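Local coordinates for ESX-1 secretion system protein eccD1 (Mycobacterium tuberculosis, PDB 4KV2) that forms part of the ESX-1 type VII secretion system, which delivers virulence factors such as EsxA and EsxB to host cells, at residues Gly13-Asp18 / Glu43-Asp48; Leu19-Ala24 / Glu28-Asp33; Asp33-Leu38 / Gly59-Ala64. All coordinates share one frame; numbering follows the deposited sequence.

Contact 1: Gly13-Asp18 / Glu43-Asp48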
ATOM      1  N   GLY A  13      19.749  -3.957  -1.877  1.00 26.78           N
ATOM      2  CA  GLY A  13      21.035  -4.385  -2.425  1.00 29.18           C
ATOM      3  C   GLY A  13      21.282  -3.623  -3.708  1.00 29.72           C
ATOM      4  O   GLY A  13      21.476  -2.406  -3.681  1.00 30.21           O
ATOM      5  N   ARG A  14      21.227  -4.326  -4.833  1.00 31.03           N
ATOM      6  CA  ARG A  14      21.468  -3.716  -6.136  1.00 32.43           C
ATOM      7  C   ARG A  14      20.184  -3.432  -6.863  1.00 30.95           C
ATOM      8  O   ARG A  14      20.210  -2.807  -7.906  1.00 32.01           O
ATOM      9  CB  ARG A  14      22.255  -4.656  -7.031  1.00 36.24           C
ATOM     10  CG  ARG A  14      23.611  -4.995  -6.500  1.00 39.15           C
ATOM     11  CD  ARG A  14      24.577  -5.297  -7.630  1.00 43.62           C
ATOM     12  NE  ARG A  14      24.701  -6.724  -7.899  1.00 46.71           N
ATOM     13  CZ  ARG A  14      25.307  -7.595  -7.090  1.00 48.41           C
ATOM     14  NH1 ARG A  14      25.821  -7.190  -5.928  1.00 48.38           N
ATOM     15  NH2 ARG A  14      25.398  -8.881  -7.436  1.00 50.84           N
ATOM     16  N   ARG A  15      19.080  -3.949  -6.340  1.00 28.90           N
ATOM     17  CA  ARG A  15      17.806  -3.870  -7.022  1.00 28.41           C
ATOM     18  C   ARG A  15      17.074  -2.611  -6.629  1.00 25.96           C
ATOM     19  O   ARG A  15      16.981  -2.280  -5.455  1.00 24.15           O
ATOM     20  CB  ARG A  15      16.935  -5.071  -6.685  1.00 28.99           C
ATOM     21  CG  ARG A  15      15.537  -4.991  -7.303  1.00 29.63           C
ATOM     22  CD  ARG A  15      15.591  -4.992  -8.818  1.00 32.55           C
ATOM     23  NE  ARG A  15      15.979  -6.303  -9.326  1.00 36.25           N
ATOM     24  CZ  ARG A  15      15.136  -7.303  -9.593  1.00 39.04           C
ATOM     25  NH1 ARG A  15      13.823  -7.176  -9.406  1.00 38.90           N
ATOM     26  NH2 ARG A  15      15.618  -8.458 -10.043  1.00 42.55           N
ATOM     27  N   MET A  16      16.522  -1.929  -7.618  1.00 25.48           N
ATOM     28  CA  MET A  16      15.617  -0.841  -7.358  1.00 24.62           C
ATOM     29  C   MET A  16      14.192  -1.282  -7.669  1.00 22.80           C
ATOM     30  O   MET A  16      13.946  -1.958  -8.666  1.00 22.75           O
ATOM     31  CB  MET A  16      15.983   0.349  -8.220  1.00 27.03           C
ATOM     32  CG  MET A  16      17.282   1.014  -7.812  1.00 30.31           C
ATOM     33  SD  MET A  16      17.647   2.279  -9.038  1.00 35.80           S
ATOM     34  CE  MET A  16      19.121   2.930  -8.249  1.00 38.65           C
ATOM     35  N   THR A  17      13.265  -0.858  -6.829  1.00 20.77           N
ATOM     36  CA  THR A  17      11.866  -1.093  -7.057  1.00 20.17           C
ATOM     37  C   THR A  17      11.070   0.215  -6.918  1.00 19.05           C
ATOM     38  O   THR A  17      11.009   0.802  -5.835  1.00 18.71           O
ATOM     39  CB  THR A  17      11.311  -2.150  -6.083  1.00 20.50           C
ATOM     40  OG1 THR A  17      12.135  -3.339  -6.134  1.00 22.00           O
ATOM     41  CG2 THR A  17       9.907  -2.513  -6.451  1.00 21.08           C
ATOM     42  N   ASP A  18      10.413   0.641  -7.995  1.00 19.25           N
ATOM     43  CA  ASP A  18       9.641   1.883  -7.944  1.00 18.97           C
ATOM     44  C   ASP A  18       8.295   1.631  -7.301  1.00 18.46           C
ATOM     45  O   ASP A  18       7.604   0.690  -7.695  1.00 19.26           O
ATOM     46  CB  ASP A  18       9.459   2.490  -9.334  1.00 20.52           C
ATOM     47  CG  ASP A  18      10.762   3.006  -9.929  1.00 21.98           C
ATOM     48  OD1 ASP A  18      11.822   2.935  -9.259  1.00 21.18           O
ATOM     49  OD2 ASP A  18      10.732   3.472 -11.092  1.00 24.03           O
ATOM     50  N   GLU A  43      10.641 -12.107  -4.180  1.00 30.26           N
ATOM     51  CA  GLU A  43      10.806 -13.458  -3.631  1.00 34.30           C
ATOM     52  C   GLU A  43      11.691 -14.347  -4.505  1.00 37.76           C
ATOM     53  O   GLU A  43      12.412 -15.198  -3.979  1.00 41.68           O
ATOM     54  CB  GLU A  43       9.460 -14.135  -3.356  1.00 36.53           C
ATOM     55  CG  GLU A  43       8.703 -14.612  -4.594  1.00 39.17           C
ATOM     56  CD  GLU A  43       7.293 -15.076  -4.266  1.00 43.28           C
ATOM     57  OE1 GLU A  43       6.870 -14.887  -3.114  1.00 43.82           O
ATOM     58  OE2 GLU A  43       6.610 -15.635  -5.155  1.00 47.96           O
ATOM     59  N   ASP A  44      11.641 -14.138  -5.825  1.00 48.57           N
ATOM     60  CA  ASP A  44      12.440 -14.926  -6.784  1.00 49.69           C
ATOM     61  C   ASP A  44      13.775 -14.281  -7.158  1.00 49.40           C
ATOM     62  O   ASP A  44      14.531 -14.836  -7.948  1.00 53.74           O
ATOM     63  CB  ASP A  44      11.640 -15.175  -8.065  1.00 53.33           C
ATOM     64  CG  ASP A  44      10.399 -16.025  -7.833  1.00 55.25           C
ATOM     65  OD1 ASP A  44      10.362 -16.802  -6.850  1.00 55.02           O
ATOM     66  OD2 ASP A  44       9.463 -15.918  -8.654  1.00 59.12           O
ATOM     67  N   THR A  45      14.070 -13.117  -6.592  1.00 46.50           N
ATOM     68  CA  THR A  45      15.324 -12.420  -6.878  1.00 46.72           C
ATOM     69  C   THR A  45      16.501 -13.087  -6.126  1.00 48.69           C
ATOM     70  O   THR A  45      16.404 -13.318  -4.926  1.00 48.78           O
ATOM     71  CB  THR A  45      15.191 -10.935  -6.496  1.00 44.73           C
ATOM     72  OG1 THR A  45      14.219 -10.321  -7.350  1.00 48.12           O
ATOM     73  CG2 THR A  45      16.504 -10.202  -6.650  1.00 45.09           C
ATOM     74  N   PRO A  46      17.613 -13.400  -6.830  1.00 54.44           N
ATOM     75  CA  PRO A  46      18.766 -13.994  -6.121  1.00 60.82           C
ATOM     76  C   PRO A  46      19.230 -13.165  -4.910  1.00 57.75           C
ATOM     77  O   PRO A  46      19.102 -11.934  -4.914  1.00 51.96           O
ATOM     78  CB  PRO A  46      19.855 -14.060  -7.200  1.00 69.87           C
ATOM     79  CG  PRO A  46      19.112 -14.092  -8.494  1.00 70.61           C
ATOM     80  CD  PRO A  46      17.853 -13.297  -8.283  1.00 59.81           C
ATOM     81  N   ALA A  47      19.738 -13.835  -3.881  1.00 64.45           N
ATOM     82  CA  ALA A  47      20.111 -13.163  -2.631  1.00 64.96           C
ATOM     83  C   ALA A  47      21.350 -12.258  -2.764  1.00 66.07           C
ATOM     84  O   ALA A  47      21.429 -11.212  -2.099  1.00 62.45           O
ATOM     85  CB  ALA A  47      20.329 -14.191  -1.525  1.00 77.00           C
ATOM     86  N   ASP A  48      22.315 -12.663  -3.595  1.00 73.31           N
ATOM     87  CA  ASP A  48      23.529 -11.860  -3.821  1.00 76.60           C
ATOM     88  C   ASP A  48      23.199 -10.490  -4.439  1.00 65.38           C
ATOM     89  O   ASP A  48      23.897  -9.505  -4.180  1.00 64.93           O
ATOM     90  CB  ASP A  48      24.567 -12.623  -4.672  1.00 91.49           C
ATOM     91  CG  ASP A  48      24.160 -12.760  -6.137  1.00 91.14           C
ATOM     92  OD1 ASP A  48      23.022 -13.191  -6.410  1.00 85.42           O
ATOM     93  OD2 ASP A  48      24.990 -12.449  -7.018  1.00 99.71           O
TER
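Arg14 NH2 and Asp48 OD2 form a long salt bridge of 3.6 Å. The main-chain oxygen Asp48 O is a close neighbour as well, 3.5 Å from Arg14 NH1, but the angle there is too poor for a hydrogen bond. This oxygen approaches the guanidinium obliquely, and the carboxylate plane is turned 82° from that of the guanidinium, so no flat, two-pronged ion pair forms. Asp48 is also poorly ordered, which fits a weak attraction at the surface.

The contact lies at one end of a ubiquitin-like fold. Gly13, with its positive phi, and Arg14 make the turn between strands 5-12 and 15-22 of the N-terminal beta hairpin, while residues 43-48 belong to the loop that leaves helix 31-41. A backbone hydrogen bond between Arg14 and Val49 also ties the turn to this loop.

Arg15 meets the same loop further back. Its CG is anti to the backbone N (chi1 176°), and bends at chi2 and chi3 then carry the guanidinium to Thr45, whose side chain comes from the opposite direction. The Thr45 methyl, CG2, sits over one face of the guanidinium, 3.9 Å from Arg15 NH2. Thr45 OG1 is somewhat nearer, 3.6 Å from Arg15 NH2, without a hydrogen bond being made. Arg15 also packs on Leu42, and Thr45 on Leu50.

Contact 2: Leu19-Ala24 / Glu28-Asp33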
ATOM      1  N   LEU A  19       7.929   2.474  -6.327  1.00 17.85           N
ATOM      2  CA  LEU A  19       6.609   2.415  -5.658  1.00 17.82           C
ATOM      3  C   LEU A  19       5.890   3.754  -5.740  1.00 18.01           C
ATOM      4  O   LEU A  19       6.518   4.789  -5.976  1.00 18.49           O
ATOM      5  CB  LEU A  19       6.755   2.071  -4.171  1.00 17.40           C
ATOM      6  CG  LEU A  19       7.535   0.803  -3.816  1.00 18.09           C
ATOM      7  CD1 LEU A  19       7.626   0.731  -2.297  1.00 18.85           C
ATOM      8  CD2 LEU A  19       6.853  -0.443  -4.388  1.00 19.24           C
ATOM      9  N   VAL A  20       4.584   3.715  -5.529  1.00 18.16           N
ATOM     10  CA  VAL A  20       3.755   4.918  -5.366  1.00 18.65           C
ATOM     11  C   VAL A  20       3.126   4.825  -3.979  1.00 18.31           C
ATOM     12  O   VAL A  20       2.345   3.919  -3.730  1.00 19.03           O
ATOM     13  CB  VAL A  20       2.650   4.997  -6.421  1.00 20.30           C
ATOM     14  CG1 VAL A  20       1.816   6.265  -6.247  1.00 21.21           C
ATOM     15  CG2 VAL A  20       3.236   4.941  -7.828  1.00 21.58           C
ATOM     16  N   LEU A  21       3.475   5.762  -3.101  1.00 17.89           N
ATOM     17  CA  LEU A  21       3.084   5.708  -1.716  1.00 17.83           C
ATOM     18  C   LEU A  21       2.270   6.935  -1.361  1.00 18.37           C
ATOM     19  O   LEU A  21       2.411   7.968  -1.988  1.00 18.56           O
ATOM     20  CB  LEU A  21       4.327   5.652  -0.832  1.00 17.79           C
ATOM     21  CG  LEU A  21       5.255   4.452  -1.044  1.00 17.54           C
ATOM     22  CD1 LEU A  21       6.482   4.537  -0.163  1.00 18.25           C
ATOM     23  CD2 LEU A  21       4.479   3.166  -0.823  1.00 18.20           C
ATOM     24  N   PRO A  22       1.434   6.827  -0.328  1.00 18.95           N
ATOM     25  CA  PRO A  22       0.717   8.018   0.143  1.00 19.66           C
ATOM     26  C   PRO A  22       1.684   9.089   0.647  1.00 20.12           C
ATOM     27  O   PRO A  22       2.563   8.796   1.509  1.00 20.54           O
ATOM     28  CB  PRO A  22      -0.111   7.505   1.316  1.00 20.58           C
ATOM     29  CG  PRO A  22      -0.074   6.023   1.246  1.00 20.86           C
ATOM     30  CD  PRO A  22       1.165   5.642   0.494  1.00 19.61           C
ATOM     31  N   ALA A  23       1.492  10.309   0.172  1.00 20.59           N
ATOM     32  CA  ALA A  23       2.361  11.411   0.529  1.00 21.83           C
ATOM     33  C   ALA A  23       2.093  12.007   1.907  1.00 22.91           C
ATOM     34  O   ALA A  23       3.024  12.477   2.519  1.00 24.33           O
ATOM     35  CB  ALA A  23       2.248  12.510  -0.517  1.00 23.21           C
ATOM     36  N   ALA A  24       0.832  12.030   2.371  1.00 22.88           N
ATOM     37  CA  ALA A  24       0.429  12.861   3.512  1.00 24.60           C
ATOM     38  C   ALA A  24       0.000  12.071   4.768  1.00 25.23           C
ATOM     39  O   ALA A  24      -0.268  12.655   5.810  1.00 27.33           O
ATOM     40  CB  ALA A  24      -0.674  13.820   3.078  1.00 25.43           C
ATOM     41  N   GLU A  28       3.982   4.955   9.379  1.00 19.82           N
ATOM     42  CA  GLU A  28       3.572   3.782  10.187  1.00 21.47           C
ATOM     43  C   GLU A  28       2.274   3.111   9.703  1.00 20.84           C
ATOM     44  O   GLU A  28       2.075   1.929   9.941  1.00 21.34           O
ATOM     45  CB  GLU A  28       3.459   4.134  11.695  1.00 25.67           C
ATOM     46  CG  GLU A  28       2.476   5.233  12.040  1.00 27.68           C
ATOM     47  CD  GLU A  28       2.675   5.850  13.423  1.00 32.62           C
ATOM     48  OE1 GLU A  28       3.663   5.518  14.128  1.00 35.24           O
ATOM     49  OE2 GLU A  28       1.827   6.695  13.805  1.00 35.46           O
ATOM     50  N   THR A  29       1.419   3.870   9.010  1.00 19.98           N
ATOM     51  CA  THR A  29       0.102   3.387   8.580  1.00 20.54           C
ATOM     52  C   THR A  29       0.222   2.336   7.457  1.00 18.75           C
ATOM     53  O   THR A  29      -0.620   1.443   7.348  1.00 19.93           O
ATOM     54  CB  THR A  29      -0.780   4.564   8.077  1.00 21.18           C
ATOM     55  OG1 THR A  29      -0.726   5.643   9.031  1.00 22.84           O
ATOM     56  CG2 THR A  29      -2.220   4.121   7.906  1.00 23.22           C
ATOM     57  N   TYR A  30       1.283   2.417   6.665  1.00 16.89           N
ATOM     58  CA  TYR A  30       1.435   1.533   5.517  1.00 16.34           C
ATOM     59  C   TYR A  30       2.768   0.821   5.422  1.00 15.96           C
ATOM     60  O   TYR A  30       2.965   0.007   4.526  1.00 16.36           O
ATOM     61  CB  TYR A  30       1.159   2.305   4.199  1.00 16.27           C
ATOM     62  CG  TYR A  30       2.085   3.482   3.977  1.00 16.07           C
ATOM     63  CD1 TYR A  30       3.322   3.319   3.350  1.00 15.76           C
ATOM     64  CD2 TYR A  30       1.718   4.751   4.390  1.00 16.83           C
ATOM     65  CE1 TYR A  30       4.171   4.394   3.153  1.00 16.61           C
ATOM     66  CE2 TYR A  30       2.550   5.847   4.183  1.00 17.15           C
ATOM     67  CZ  TYR A  30       3.774   5.661   3.556  1.00 17.11           C
ATOM     68  OH  TYR A  30       4.602   6.740   3.374  1.00 18.58           O
ATOM     69  N   ILE A  31       3.689   1.061   6.338  1.00 16.56           N
ATOM     70  CA  ILE A  31       5.011   0.463   6.150  1.00 17.10           C
ATOM     71  C   ILE A  31       4.996  -1.077   6.212  1.00 17.83           C
ATOM     72  O   ILE A  31       5.728  -1.743   5.467  1.00 17.88           O
ATOM     73  CB  ILE A  31       6.045   1.019   7.136  1.00 18.72           C
ATOM     74  CG1 ILE A  31       7.432   0.453   6.763  1.00 20.05           C
ATOM     75  CG2 ILE A  31       5.648   0.712   8.559  1.00 20.33           C
ATOM     76  CD1 ILE A  31       8.571   1.266   7.249  1.00 22.26           C
ATOM     77  N   ASP A  32       4.167  -1.645   7.082  1.00 18.94           N
ATOM     78  CA  ASP A  32       4.214  -3.099   7.283  1.00 20.93           C
ATOM     79  C   ASP A  32       3.758  -3.857   6.025  1.00 19.03           C
ATOM     80  O   ASP A  32       4.395  -4.810   5.610  1.00 19.08           O
ATOM     81  CB  ASP A  32       3.421  -3.510   8.514  1.00 24.37           C
ATOM     82  CG  ASP A  32       4.113  -3.095   9.807  1.00 28.44           C
ATOM     83  OD1 ASP A  32       5.375  -3.250   9.945  1.00 32.27           O
ATOM     84  OD2 ASP A  32       3.388  -2.658  10.705  1.00 32.50           O
ATOM     85  N   ASP A  33       2.671  -3.411   5.413  1.00 17.81           N
ATOM     86  CA  ASP A  33       2.226  -4.036   4.173  1.00 17.38           C
ATOM     87  C   ASP A  33       3.158  -3.693   2.968  1.00 16.42           C
ATOM     88  O   ASP A  33       3.255  -4.489   2.026  1.00 17.50           O
ATOM     89  CB  ASP A  33       0.759  -3.721   3.883  1.00 17.88           C
ATOM     90  CG  ASP A  33      -0.237  -4.550   4.744  1.00 19.66           C
ATOM     91  OD1 ASP A  33       0.181  -5.332   5.637  1.00 20.69           O
ATOM     92  OD2 ASP A  33      -1.460  -4.430   4.530  1.00 20.91           O
TER
HETATM   93  O   HOH W   1       3.655   9.143   3.738  1.00 13.35           O
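Pro22 presents its CG-CD edge to one face of the Tyr30 ring, its own ring tilted away, and the two side chains run past each other in opposite directions. Pro22 CD stands over the middle of the ring in a CH-pi contact, 3.9 Å from its centroid and 7° off the normal. Beside it, Pro22 CG covers the rim at Tyr30 CD2, at 3.8 Å. Leu21 comes in at about a right angle to the tyrosine, and its CD1 meets Tyr30 CE1 obliquely at 4.0 Å. Tyr30 is the N-cap residue of helix 31-41, and its CG stands between the backbone N and the carbonyl carbon (chi1 60°), which points the ring from the start of the helix to the end of strand 15-22. In this ubiquitin-like domain the residue thus joins the end of the hairpin to the helix that follows it; Leu77 and Phe63 also touch the ring.

At the edge of the ring, in its plane, a water meets the hydroxyl. Tyr30 OH donates to that water at 2.6 Å, and the water donates to Pro22 O at a short 2.5 Å. Both polar atoms of a largely apolar contact therefore have a partner.

Contact 3: Asp33-Leu38 / Gly59-Ala64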
ATOM      1  N   ASP A  33       2.671  -3.411   5.413  1.00 17.81           N
ATOM      2  CA  ASP A  33       2.226  -4.036   4.173  1.00 17.38           C
ATOM      3  C   ASP A  33       3.158  -3.693   2.968  1.00 16.42           C
ATOM      4  O   ASP A  33       3.255  -4.489   2.026  1.00 17.50           O
ATOM      5  CB  ASP A  33       0.759  -3.721   3.883  1.00 17.88           C
ATOM      6  CG  ASP A  33      -0.237  -4.550   4.744  1.00 19.66           C
ATOM      7  OD1 ASP A  33       0.181  -5.332   5.637  1.00 20.69           O
ATOM      8  OD2 ASP A  33      -1.460  -4.430   4.530  1.00 20.91           O
ATOM      9  N   THR A  34       3.870  -2.557   3.016  1.00 15.06           N
ATOM     10  CA  THR A  34       4.922  -2.236   2.028  1.00 15.32           C
ATOM     11  C   THR A  34       6.021  -3.288   2.077  1.00 16.00           C
ATOM     12  O   THR A  34       6.449  -3.817   1.045  1.00 17.43           O
ATOM     13  CB  THR A  34       5.520  -0.809   2.234  1.00 15.43           C
ATOM     14  OG1 THR A  34       4.483   0.173   2.103  1.00 14.88           O
ATOM     15  CG2 THR A  34       6.591  -0.475   1.246  1.00 17.22           C
ATOM     16  N   VAL A  35       6.464  -3.613   3.287  1.00 18.26           N
ATOM     17  CA  VAL A  35       7.493  -4.631   3.468  1.00 18.52           C
ATOM     18  C   VAL A  35       6.962  -5.953   2.928  1.00 17.18           C
ATOM     19  O   VAL A  35       7.656  -6.668   2.215  1.00 17.35           O
ATOM     20  CB  VAL A  35       7.890  -4.764   4.973  1.00 21.34           C
ATOM     21  CG1 VAL A  35       8.729  -6.004   5.193  1.00 24.09           C
ATOM     22  CG2 VAL A  35       8.612  -3.519   5.440  1.00 24.30           C
ATOM     23  N   ALA A  36       5.702  -6.257   3.230  1.00 17.05           N
ATOM     24  CA  ALA A  36       5.121  -7.520   2.826  1.00 18.33           C
ATOM     25  C   ALA A  36       5.017  -7.657   1.292  1.00 17.62           C
ATOM     26  O   ALA A  36       5.339  -8.698   0.713  1.00 18.73           O
ATOM     27  CB  ALA A  36       3.784  -7.696   3.492  1.00 20.63           C
ATOM     28  N   VAL A  37       4.585  -6.571   0.652  1.00 17.26           N
ATOM     29  CA  VAL A  37       4.501  -6.506  -0.819  1.00 18.83           C
ATOM     30  C   VAL A  37       5.879  -6.680  -1.451  1.00 18.29           C
ATOM     31  O   VAL A  37       6.039  -7.490  -2.387  1.00 19.54           O
ATOM     32  CB  VAL A  37       3.842  -5.175  -1.266  1.00 21.14           C
ATOM     33  CG1 VAL A  37       4.022  -4.951  -2.762  1.00 24.92           C
ATOM     34  CG2 VAL A  37       2.375  -5.175  -0.875  1.00 23.42           C
ATOM     35  N   LEU A  38       6.882  -5.955  -0.934  1.00 17.80           N
ATOM     36  CA  LEU A  38       8.228  -6.006  -1.519  1.00 19.22           C
ATOM     37  C   LEU A  38       8.815  -7.404  -1.357  1.00 19.00           C
ATOM     38  O   LEU A  38       9.443  -7.928  -2.281  1.00 19.91           O
ATOM     39  CB  LEU A  38       9.153  -4.982  -0.891  1.00 20.96           C
ATOM     40  CG  LEU A  38       8.908  -3.547  -1.325  1.00 24.37           C
ATOM     41  CD1 LEU A  38       9.597  -2.618  -0.355  1.00 27.01           C
ATOM     42  CD2 LEU A  38       9.465  -3.351  -2.722  1.00 28.62           C
ATOM     43  N   GLY A  59      12.045  -6.831  14.591  1.00 37.46           N
ATOM     44  CA  GLY A  59      12.218  -5.431  14.960  1.00 41.74           C
ATOM     45  C   GLY A  59      11.386  -4.531  14.083  1.00 43.14           C
ATOM     46  O   GLY A  59      10.689  -4.988  13.180  1.00 40.58           O
ATOM     47  N   VAL A  60      11.498  -3.238  14.330  1.00 30.19           N
ATOM     48  CA  VAL A  60      10.520  -2.273  13.874  1.00 28.25           C
ATOM     49  C   VAL A  60      11.025  -1.730  12.568  1.00 25.08           C
ATOM     50  O   VAL A  60      12.110  -1.166  12.546  1.00 25.38           O
ATOM     51  CB  VAL A  60      10.385  -1.149  14.928  1.00 29.37           C
ATOM     52  CG1 VAL A  60       9.385  -0.089  14.485  1.00 28.66           C
ATOM     53  CG2 VAL A  60      10.001  -1.737  16.285  1.00 32.63           C
ATOM     54  N   TRP A  61      10.262  -1.907  11.488  1.00 22.93           N
ATOM     55  CA  TRP A  61      10.640  -1.413  10.149  1.00 20.62           C
ATOM     56  C   TRP A  61      10.399   0.095   9.997  1.00 19.50           C
ATOM     57  O   TRP A  61       9.436   0.625  10.521  1.00 20.35           O
ATOM     58  CB  TRP A  61       9.852  -2.134   9.064  1.00 20.17           C
ATOM     59  CG  TRP A  61      10.272  -3.555   8.836  1.00 20.97           C
ATOM     60  CD1 TRP A  61       9.618  -4.665   9.232  1.00 22.69           C
ATOM     61  CD2 TRP A  61      11.446  -3.994   8.154  1.00 21.03           C
ATOM     62  NE1 TRP A  61      10.303  -5.794   8.832  1.00 23.75           N
ATOM     63  CE2 TRP A  61      11.446  -5.403   8.186  1.00 22.92           C
ATOM     64  CE3 TRP A  61      12.502  -3.333   7.524  1.00 20.40           C
ATOM     65  CZ2 TRP A  61      12.453  -6.174   7.583  1.00 24.20           C
ATOM     66  CZ3 TRP A  61      13.527  -4.106   6.922  1.00 21.50           C
ATOM     67  CH2 TRP A  61      13.484  -5.512   6.968  1.00 23.67           C
ATOM     68  N   ALA A  62      11.283   0.771   9.262  1.00 18.34           N
ATOM     69  CA  ALA A  62      11.101   2.194   8.918  1.00 17.02           C
ATOM     70  C   ALA A  62      11.767   2.418   7.578  1.00 16.13           C
ATOM     71  O   ALA A  62      12.544   1.574   7.114  1.00 15.65           O
ATOM     72  CB  ALA A  62      11.698   3.103   9.975  1.00 17.47           C
ATOM     73  N   PHE A  63      11.424   3.542   6.955  1.00 15.72           N
ATOM     74  CA  PHE A  63      12.101   4.000   5.750  1.00 15.85           C
ATOM     75  C   PHE A  63      13.306   4.843   6.149  1.00 15.79           C
ATOM     76  O   PHE A  63      13.301   5.501   7.203  1.00 16.56           O
ATOM     77  CB  PHE A  63      11.206   4.873   4.916  1.00 16.34           C
ATOM     78  CG  PHE A  63      10.008   4.159   4.358  1.00 17.32           C
ATOM     79  CD1 PHE A  63      10.125   3.357   3.232  1.00 17.98           C
ATOM     80  CD2 PHE A  63       8.757   4.293   4.949  1.00 18.03           C
ATOM     81  CE1 PHE A  63       9.014   2.720   2.696  1.00 18.82           C
ATOM     82  CE2 PHE A  63       7.642   3.646   4.415  1.00 19.05           C
ATOM     83  CZ  PHE A  63       7.778   2.864   3.277  1.00 19.16           C
ATOM     84  N   ALA A  64      14.331   4.800   5.316  1.00 15.76           N
ATOM     85  CA  ALA A  64      15.508   5.619   5.520  1.00 15.89           C
ATOM     86  C   ALA A  64      16.093   5.997   4.183  1.00 16.49           C
ATOM     87  O   ALA A  64      16.076   5.215   3.220  1.00 16.97           O
ATOM     88  CB  ALA A  64      16.547   4.877   6.344  1.00 16.15           C
TER
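Val35 reaches from helix 31-41 to the indole of Trp61, in a contact of the helix with strand 62-64 and the residue leading into it, within the beta-grasp fold of a ubiquitin-like domain. From CB, which directs the side chain toward the segment 59-64, the two methyls divide the five-membered ring between them. With chi1 at 168°, CG1 points away from the backbone N, goes to the nitrogen side of the indole and lies 4.0 Å from Trp61 NE1. CG2, beside the backbone N, settles over the ring face, 3.8 Å from Trp61 CG. It makes a CH-pi contact, 18° off the normal through the five-membered ring, and is displaced toward the rim of the indole as a whole. The valine and tryptophan side chains cross at about a right angle, so the branched end of one meets the broad surface of the other.

Leu90 of strand 86-91 also packs against Val35, and Ile31, one helical turn earlier, against Trp61. Thr34 OG1, on the next residue back along the helix, is hydrogen-bonded to Tyr30 O, and the Thr34 methyl faces Phe63. There Thr34 CG2 comes to the edge of the Phe63 ring, near its plane, and stops 4.1 Å from CZ.

In the fold
Strand 15-22 supplies contacts 1 and 2, and helix 31-41 supplies contacts 2 and 3. The buried pair lie close together, their centres about 9 Å apart; they share Asp33 and are joined directly where Tyr30 CE1 packs 3.8 Å from Phe63 CE2. Contact 1 is a surface feature on the opposite side of the chain's centre from contact 2, about 20 Å away between centres, and about 15 Å from contact 3, which it meets through Thr17 CG2 and Leu38 CD2 at 3.8 Å. The second subunit reaches mainly contacts 2 and 3, where Asp33 OD2 is hydrogen-bonded to Asp33 N of that subunit, but also Thr17.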